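PDB 4MSX: Pre-mRNA-splicing factor SAD1 from Saccharomyces cerevisiae, which promotes assembly of newly made U4 snRNA into the U4/U6 snRNP and is required for pre-mRNA splicing, although its deubiquitinase-like domain is catalytically inactive. Local coordinates for residues S87-Y92 with Y100-H105; C94-H99 with E117-F122; P109-S114 with Y131-N136. All coordinates share one frame; numbering follows the deposited sequence. Where two conformers were deposited one is given.

Interaction 1 of 3, residues S87-Y92 with Y100-H105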
# COMPACT_ATOMS: atom_id res chain seq x y z
N SER A 87 -26.93 6.02 6.11
CA SER A 87 -26.24 6.85 7.07
C SER A 87 -24.91 6.22 7.51
O SER A 87 -24.81 4.99 7.60
CB SER A 87 -27.10 7.07 8.30
OG SER A 87 -26.33 7.67 9.31
N PRO A 88 -23.89 7.05 7.77
CA PRO A 88 -22.59 6.63 8.33
C PRO A 88 -22.54 6.76 9.84
O PRO A 88 -21.52 6.49 10.44
CB PRO A 88 -21.61 7.63 7.70
CG PRO A 88 -22.42 8.89 7.61
CD PRO A 88 -23.82 8.42 7.22
N LEU A 89 -23.64 7.14 10.46
CA LEU A 89 -23.68 7.32 11.91
C LEU A 89 -24.14 6.06 12.65
O LEU A 89 -25.15 5.44 12.27
CB LEU A 89 -24.60 8.49 12.25
CG LEU A 89 -24.91 8.68 13.74
CD1 LEU A 89 -23.66 9.06 14.50
CD2 LEU A 89 -25.98 9.75 13.90
N ASN A 90 -23.42 5.70 13.71
CA ASN A 90 -23.72 4.54 14.56
C ASN A 90 -24.04 3.26 13.77
O ASN A 90 -25.14 2.69 13.87
CB ASN A 90 -24.88 4.85 15.49
CG ASN A 90 -24.59 6.00 16.40
OD1 ASN A 90 -23.51 6.08 16.98
ND2 ASN A 90 -25.53 6.92 16.53
N VAL A 91 -23.09 2.82 12.96
CA VAL A 91 -23.35 1.69 12.08
C VAL A 91 -22.90 0.41 12.80
O VAL A 91 -21.86 0.41 13.48
CB VAL A 91 -22.60 1.87 10.72
CG1 VAL A 91 -22.86 0.71 9.79
CG2 VAL A 91 -23.06 3.15 10.06
N TYR A 92 -23.69 -0.66 12.65
CA TYR A 92 -23.38 -1.95 13.27
C TYR A 92 -23.28 -2.96 12.16
O TYR A 92 -23.95 -2.84 11.12
CB TYR A 92 -24.51 -2.39 14.26
CG TYR A 92 -24.56 -1.56 15.51
CD1 TYR A 92 -24.96 -0.23 15.48
CD2 TYR A 92 -24.18 -2.11 16.74
CE1 TYR A 92 -24.97 0.53 16.64
CE2 TYR A 92 -24.20 -1.38 17.90
CZ TYR A 92 -24.60 -0.05 17.84
OH TYR A 92 -24.59 0.70 18.99
N TYR A 100 -24.57 -4.22 7.02
CA TYR A 100 -24.42 -3.17 8.02
C TYR A 100 -25.76 -2.46 8.26
O TYR A 100 -26.48 -2.15 7.28
CB TYR A 100 -23.48 -2.11 7.49
CG TYR A 100 -22.05 -2.59 7.26
CD1 TYR A 100 -21.60 -3.85 7.70
CD2 TYR A 100 -21.14 -1.74 6.65
CE1 TYR A 100 -20.22 -4.25 7.50
CE2 TYR A 100 -19.78 -2.13 6.46
CZ TYR A 100 -19.34 -3.37 6.87
OH TYR A 100 -18.00 -3.70 6.63
N TYR A 101 -26.02 -2.09 9.50
CA TYR A 101 -27.28 -1.41 9.85
C TYR A 101 -27.03 -0.36 10.91
O TYR A 101 -26.33 -0.61 11.90
CB TYR A 101 -28.29 -2.45 10.42
CG TYR A 101 -28.63 -3.52 9.42
CD1 TYR A 101 -29.68 -3.35 8.50
CD2 TYR A 101 -27.91 -4.69 9.39
CE1 TYR A 101 -29.96 -4.33 7.55
CE2 TYR A 101 -28.21 -5.69 8.46
CZ TYR A 101 -29.24 -5.49 7.54
OH TYR A 101 -29.52 -6.46 6.61
N GLN A 102 -27.65 0.81 10.75
CA GLN A 102 -27.59 1.80 11.82
C GLN A 102 -28.34 1.25 13.07
O GLN A 102 -29.40 0.70 12.89
CB GLN A 102 -28.30 3.08 11.35
CG GLN A 102 -28.31 4.17 12.43
CD GLN A 102 -28.74 5.51 11.87
OE1 GLN A 102 -27.91 6.39 11.61
NE2 GLN A 102 -30.04 5.66 11.64
N GLY A 103 -27.81 1.43 14.28
CA GLY A 103 -28.43 0.90 15.48
C GLY A 103 -28.36 1.91 16.61
O GLY A 103 -27.92 3.04 16.39
N ARG A 104 -28.76 1.52 17.83
CA ARG A 104 -29.30 0.19 18.12
C ARG A 104 -30.62 0.30 18.91
O ARG A 104 -31.14 -0.71 19.38
CB ARG A 104 -28.30 -0.64 18.92
CG ARG A 104 -27.82 0.01 20.20
CD ARG A 104 -26.88 -0.96 20.97
NE ARG A 104 -26.62 -0.53 22.35
CZ ARG A 104 -25.74 0.41 22.68
NH1 ARG A 104 -25.02 1.04 21.75
NH2 ARG A 104 -25.58 0.74 23.96
N HIS A 105 -31.16 1.51 19.02
CA HIS A 105 -32.45 1.77 19.69
C HIS A 105 -33.64 1.13 18.94
O HIS A 105 -33.54 0.77 17.75
CB HIS A 105 -32.68 3.28 19.78
CG HIS A 105 -32.66 3.97 18.45
ND1 HIS A 105 -33.77 4.07 17.64
CD2 HIS A 105 -31.64 4.56 17.76
CE1 HIS A 105 -33.45 4.71 16.52
NE2 HIS A 105 -32.17 5.01 16.57
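Tyr100 begins the return strand against Val91, its CB 3.7 Å from Val91 CG1, while its ring leads off and its OH hydrogen-bonds Asp75 O. At Tyr101 the backbones form an antiparallel hydrogen-bonded pair: Tyr101 N gives to Tyr92 O at 2.7 Å, and Tyr92 N gives to Tyr101 O at 2.7 Å. The Tyr101 side chain leaves the sheet on the same face as Tyr92 and stacks on the zinc ligand His113. This pairing makes a beta hairpin of strands 91-94 and 100-102 in the UBP-type zinc finger; of its CxxC zinc ligands, Cys94 ends the first strand and Cys97 lies in the turn that follows. Gln102 follows as the non-hydrogen-bonded partner of Val91; its extended side chain runs along the ST turn of Ser87, with Gln102 CG 3.4 Å from Leu89 O. Gly103 N then binds Asn90 O at 3.0 Å. Tyr92 CD1 lies 3.5 Å from Gly103 N, and a CB on Gly103 would point into that ring carbon. Beyond a cis peptide, Arg104 CG lies between the backbone N and the carbonyl carbon (chi1 55°), from where the extended chain carries NH1 to Tyr92 OH, a bond of 2.8 Å. The hydroxyl lies in the guanidinium plane, at its edge, and that plane is turned 62° from the tyrosine ring. A phenylalanine in place of Tyr92 would probably leave Arg104 NH1 without this acceptor and the guanidinium less fixed.

Interaction 2 of 3, residues C94-H99 with E117-F122. With ZN (zinc ion), chain B.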
# COMPACT_ATOMS: atom_id res chain seq x y z
N CYS A 94 -24.13 -6.79 11.35
CA CYS A 94 -24.80 -8.01 11.71
C CYS A 94 -23.84 -9.17 11.52
O CYS A 94 -23.29 -9.37 10.43
CB CYS A 94 -26.06 -8.27 10.86
SG CYS A 94 -26.76 -9.92 11.35
N LEU A 95 -23.63 -9.96 12.58
CA LEU A 95 -22.55 -10.96 12.54
C LEU A 95 -23.08 -12.27 12.05
O LEU A 95 -22.32 -13.22 11.89
CB LEU A 95 -21.83 -11.13 13.90
CG LEU A 95 -21.25 -9.81 14.44
CD1 LEU A 95 -20.54 -10.00 15.83
CD2 LEU A 95 -20.19 -9.24 13.44
N VAL A 96 -24.39 -12.31 11.73
CA VAL A 96 -24.94 -13.47 11.04
C VAL A 96 -24.89 -13.36 9.51
O VAL A 96 -24.46 -14.31 8.82
CB VAL A 96 -26.45 -13.72 11.48
CG1 VAL A 96 -27.00 -14.92 10.76
CG2 VAL A 96 -26.52 -13.83 13.02
N CYS A 97 -25.35 -12.23 8.96
CA CYS A 97 -25.40 -12.10 7.49
C CYS A 97 -24.35 -11.11 6.98
O CYS A 97 -24.09 -11.05 5.78
CB CYS A 97 -26.83 -11.65 7.01
SG CYS A 97 -27.27 -9.99 7.46
N GLY A 98 -23.75 -10.32 7.87
CA GLY A 98 -22.65 -9.45 7.46
C GLY A 98 -23.06 -8.11 6.87
O GLY A 98 -22.20 -7.31 6.54
N HIS A 99 -24.37 -7.83 6.75
CA HIS A 99 -24.78 -6.51 6.31
C HIS A 99 -24.66 -5.49 7.41
O HIS A 99 -24.63 -5.84 8.60
CB HIS A 99 -26.21 -6.57 5.74
CG HIS A 99 -26.30 -7.36 4.47
ND1 HIS A 99 -25.87 -6.87 3.26
CD2 HIS A 99 -26.67 -8.64 4.23
CE1 HIS A 99 -26.01 -7.79 2.32
NE2 HIS A 99 -26.49 -8.88 2.89
N GLU A 117 -35.30 -10.48 10.82
CA GLU A 117 -34.49 -11.49 10.15
C GLU A 117 -34.02 -12.55 11.17
O GLU A 117 -33.39 -13.53 10.79
CB GLU A 117 -33.28 -10.83 9.44
CG GLU A 117 -33.73 -9.73 8.43
CD GLU A 117 -34.76 -10.23 7.42
OE1 GLU A 117 -34.56 -11.33 6.85
OE2 GLU A 117 -35.78 -9.54 7.20
N ASN A 118 -34.33 -12.34 12.45
CA ASN A 118 -33.92 -13.31 13.48
C ASN A 118 -32.38 -13.40 13.51
O ASN A 118 -31.86 -14.52 13.50
CB ASN A 118 -34.46 -14.70 13.13
CG ASN A 118 -34.27 -15.74 14.27
OD1 ASN A 118 -34.18 -15.39 15.46
ND2 ASN A 118 -34.22 -17.01 13.89
N HIS A 119 -31.68 -12.26 13.51
CA HIS A 119 -30.16 -12.22 13.58
C HIS A 119 -29.87 -11.36 14.80
O HIS A 119 -30.34 -10.24 14.88
CB HIS A 119 -29.54 -11.62 12.26
CG HIS A 119 -29.72 -12.49 11.06
ND1 HIS A 119 -29.41 -12.09 9.78
CD2 HIS A 119 -30.21 -13.75 10.95
CE1 HIS A 119 -29.67 -13.07 8.93
NE2 HIS A 119 -30.17 -14.08 9.61
N HIS A 120 -29.15 -11.89 15.80
CA HIS A 120 -29.14 -11.22 17.10
C HIS A 120 -27.80 -10.75 17.61
O HIS A 120 -27.78 -10.07 18.64
CB HIS A 120 -29.79 -12.17 18.15
CG HIS A 120 -31.20 -12.52 17.77
ND1 HIS A 120 -32.25 -11.67 18.02
CD2 HIS A 120 -31.71 -13.56 17.06
CE1 HIS A 120 -33.37 -12.20 17.53
NE2 HIS A 120 -33.07 -13.35 16.95
N VAL A 121 -26.70 -11.05 16.89
CA VAL A 121 -25.35 -10.64 17.41
C VAL A 121 -24.75 -9.58 16.45
O VAL A 121 -24.69 -9.85 15.25
CB VAL A 121 -24.40 -11.88 17.46
CG1 VAL A 121 -23.08 -11.54 18.23
CG2 VAL A 121 -25.12 -13.06 18.12
N PHE A 122 -24.41 -8.41 16.98
CA PHE A 122 -23.96 -7.27 16.22
C PHE A 122 -22.60 -6.77 16.76
O PHE A 122 -22.28 -6.93 17.95
CB PHE A 122 -24.98 -6.13 16.35
CG PHE A 122 -26.28 -6.47 15.66
CD1 PHE A 122 -27.18 -7.35 16.30
CD2 PHE A 122 -26.53 -6.05 14.35
CE1 PHE A 122 -28.37 -7.73 15.65
CE2 PHE A 122 -27.70 -6.39 13.69
CZ PHE A 122 -28.65 -7.23 14.34
ZN ZN B . -28.30 -10.18 9.62
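The imidazole of His119 presents one flat face to Val96, whose CG1 sits 3.5 Å from the ring centroid and only 12° off the ring normal, a CH-pi contact placed almost squarely over the middle. Val96 CG1 stands anti to its own backbone N (chi1 -180°), which carries that methyl across the histidine, while Glu117 CB lies over the opposite face. Held between the two, the ring directs ND1 at the zinc ion, 2.2 Å away. The cysteines approach the same ion from the other segment, Cys94 SG at 2.3 Å and Cys97 SG at 2.4 Å, and His113 completes the Cys2His2 site. Around the metal the sulfurs also flank the rings: Cys97 SG lies toward the edge of His119, whereas Cys94 SG is oblique to Phe122, 4.8 Å from its centroid. Weak bonds from Val96 N and Cys97 N to Cys94 SG are of the kind found in CxxC zinc knuckles, and would probably temper the charge on the thiolate. Beside the site, Leu95 N donates to Val121 O at 2.9 Å, and the side chains of Leu95 and Val121 cross at about a right angle, Leu95 CD1 resting 3.8 Å from Val121 CG1. The 117-122 segment starts at the Schellman motif that ends helix 109-116, with Asn118 as its C-prime residue, and enters strand 121-124, which lies between strands 91-94 and 130-132 in the antiparallel sheet; Phe122 also packs back against His113 and Ser114 of the helix.

Interaction 3 of 3, residues P109-S114 with Y131-N136. With ZN (zinc ion), chain B.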
# COMPACT_ATOMS: atom_id res chain seq x y z
N PRO A 109 -32.70 0.59 12.11
CA PRO A 109 -32.62 -0.55 11.18
C PRO A 109 -32.00 -1.81 11.82
O PRO A 109 -32.38 -2.92 11.46
CB PRO A 109 -31.71 -0.00 10.02
CG PRO A 109 -32.10 1.49 10.02
CD PRO A 109 -32.21 1.84 11.50
N ALA A 110 -31.07 -1.65 12.74
CA ALA A 110 -30.37 -2.83 13.27
C ALA A 110 -31.37 -3.60 14.20
O ALA A 110 -31.44 -4.83 14.22
CB ALA A 110 -29.20 -2.40 14.05
N PHE A 111 -32.06 -2.84 14.99
CA PHE A 111 -33.05 -3.42 15.96
C PHE A 111 -34.16 -4.13 15.15
O PHE A 111 -34.44 -5.33 15.34
CB PHE A 111 -33.56 -2.31 16.83
CG PHE A 111 -34.20 -2.79 18.13
CD1 PHE A 111 -35.51 -3.22 18.13
CD2 PHE A 111 -33.48 -2.80 19.32
CE1 PHE A 111 -36.13 -3.66 19.34
CE2 PHE A 111 -34.07 -3.24 20.52
CZ PHE A 111 -35.42 -3.66 20.52
N ILE A 112 -34.73 -3.45 14.15
CA ILE A 112 -35.69 -4.11 13.27
C ILE A 112 -35.15 -5.32 12.55
O ILE A 112 -35.83 -6.34 12.44
CB ILE A 112 -36.27 -3.11 12.22
CG1 ILE A 112 -37.06 -2.01 12.93
CG2 ILE A 112 -37.06 -3.81 11.15
CD1 ILE A 112 -37.52 -0.91 11.96
N HIS A 113 -33.93 -5.22 12.03
CA HIS A 113 -33.32 -6.37 11.38
C HIS A 113 -33.28 -7.53 12.37
O HIS A 113 -33.45 -8.69 11.98
CB HIS A 113 -31.84 -6.03 11.05
CG HIS A 113 -31.09 -7.12 10.34
ND1 HIS A 113 -31.33 -7.47 9.03
CD2 HIS A 113 -30.04 -7.88 10.74
CE1 HIS A 113 -30.51 -8.44 8.67
NE2 HIS A 113 -29.71 -8.70 9.70
N SER A 114 -32.99 -7.23 13.63
CA SER A 114 -32.69 -8.33 14.56
C SER A 114 -33.97 -9.14 14.79
O SER A 114 -33.93 -10.35 14.83
CB SER A 114 -32.13 -7.82 15.87
OG SER A 114 -33.07 -7.21 16.73
N TYR A 131 -22.95 -6.51 20.74
CA TYR A 131 -24.28 -6.34 21.35
C TYR A 131 -25.18 -7.45 20.91
O TYR A 131 -25.11 -7.94 19.77
CB TYR A 131 -24.90 -5.02 20.95
CG TYR A 131 -24.20 -3.85 21.54
CD1 TYR A 131 -24.58 -3.33 22.78
CD2 TYR A 131 -23.08 -3.30 20.91
CE1 TYR A 131 -23.89 -2.26 23.36
CE2 TYR A 131 -22.41 -2.23 21.47
CZ TYR A 131 -22.80 -1.72 22.70
OH TYR A 131 -22.11 -0.67 23.25
N MET A 132 -26.09 -7.81 21.81
CA MET A 132 -27.19 -8.69 21.50
C MET A 132 -28.41 -7.80 21.26
O MET A 132 -28.67 -6.87 22.04
CB MET A 132 -27.49 -9.61 22.69
CG MET A 132 -26.46 -10.68 22.91
SD MET A 132 -26.40 -11.84 21.52
CE MET A 132 -25.43 -13.17 22.25
N LEU A 133 -29.12 -8.07 20.18
CA LEU A 133 -30.38 -7.35 19.87
C LEU A 133 -31.44 -8.39 19.54
O LEU A 133 -31.18 -9.37 18.84
CB LEU A 133 -30.20 -6.36 18.70
CG LEU A 133 -29.22 -5.18 18.86
CD1 LEU A 133 -29.10 -4.33 17.55
CD2 LEU A 133 -29.64 -4.28 20.00
N PRO A 134 -32.71 -8.17 20.01
CA PRO A 134 -33.28 -6.97 20.65
C PRO A 134 -33.04 -6.84 22.16
O PRO A 134 -33.51 -5.84 22.70
CB PRO A 134 -34.80 -7.09 20.37
CG PRO A 134 -35.07 -8.56 20.20
CD PRO A 134 -33.72 -9.19 19.66
N GLN A 135 -32.28 -7.74 22.80
CA GLN A 135 -32.02 -7.59 24.24
C GLN A 135 -31.44 -6.21 24.47
O GLN A 135 -31.70 -5.58 25.47
CB GLN A 135 -31.03 -8.63 24.79
CG GLN A 135 -31.48 -10.08 24.71
CD GLN A 135 -31.26 -10.74 23.34
OE1 GLN A 135 -31.16 -10.06 22.26
NE2 GLN A 135 -31.20 -12.07 23.36
N ASN A 136 -30.62 -5.73 23.53
CA ASN A 136 -29.89 -4.47 23.73
C ASN A 136 -28.96 -4.48 24.96
O ASN A 136 -28.93 -3.53 25.75
CB ASN A 136 -30.83 -3.28 23.79
CG ASN A 136 -30.14 -1.99 23.42
OD1 ASN A 136 -28.90 -1.93 23.42
ND2 ASN A 136 -30.92 -0.96 23.06
ZN ZN B . -28.30 -10.18 9.62
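Phe111 reaches Pro134 because its CG stands anti to the backbone N (chi1 -161°), swinging the ring off the helix toward the 131-136 segment, and Leu133 answers with CG anti to its carbonyl carbon (chi1 -63°), which extends its two methyls to the helix surface. Packing alone joins the segments: no hydrogen bond links them. The phenyl ring and the proline meet at about a right angle, with Phe111 CZ 3.5 Å from Pro134 CB and Phe111 CE2 3.4 Å from Pro134 O. Leu133 divides its branches between neighbouring residues of the helix, CD1 lying 4.0 Å from Ala110 CB and CD2 4.2 Å from Phe111 CD2. One turn further on, Ser114 fits against the Leu133-Pro134 peptide, which is cis. Its OG is 3.4 Å from Pro134 N, a tertiary amide nitrogen with no hydrogen to share, and 3.6 Å from Leu133 CB; the hydroxyl instead turns its proton back to Phe111 O at 2.7 Å, meeting a lone pair in the carbonyl plane. A buried polar group is thus satisfied within its own helix although it faces the Leu133-Pro134 peptide. On another side of the same helix, His113 NE2 binds the zinc ion at 2.0 Å, so the helix is held by metal ligation as well as by packing. Around the contact, helix 109-116 is tied at its start to strand 100-102 through Ala110 and Gln102, while strand 130-132, from which Leu133 emerges, lies in the sheet between strands 121-124 and 137-138, and Leu133 also packs on Phe122 of the former.

All three contacts belong to one small zinc finger, yet each uses a different chemistry. Interaction 1 is strand pairing at the edge of the sheet, part buried and part exposed, held mainly by backbone hydrogen bonds. Interaction 2, also partly buried, is organised by the metal, whereas interaction 3 is the buried one and almost wholly apolar. Interactions 2 and 3 share the zinc ion, and His120 ND1 bonds to Leu133 O between them. Interaction 1 joins interaction 3 through Arg104 NE and Asn136 OD1, and meets interaction 2 where Tyr92 packs on Phe122. Strand 91-94 serves interactions 1 and 2, linking the hairpin to the metal site.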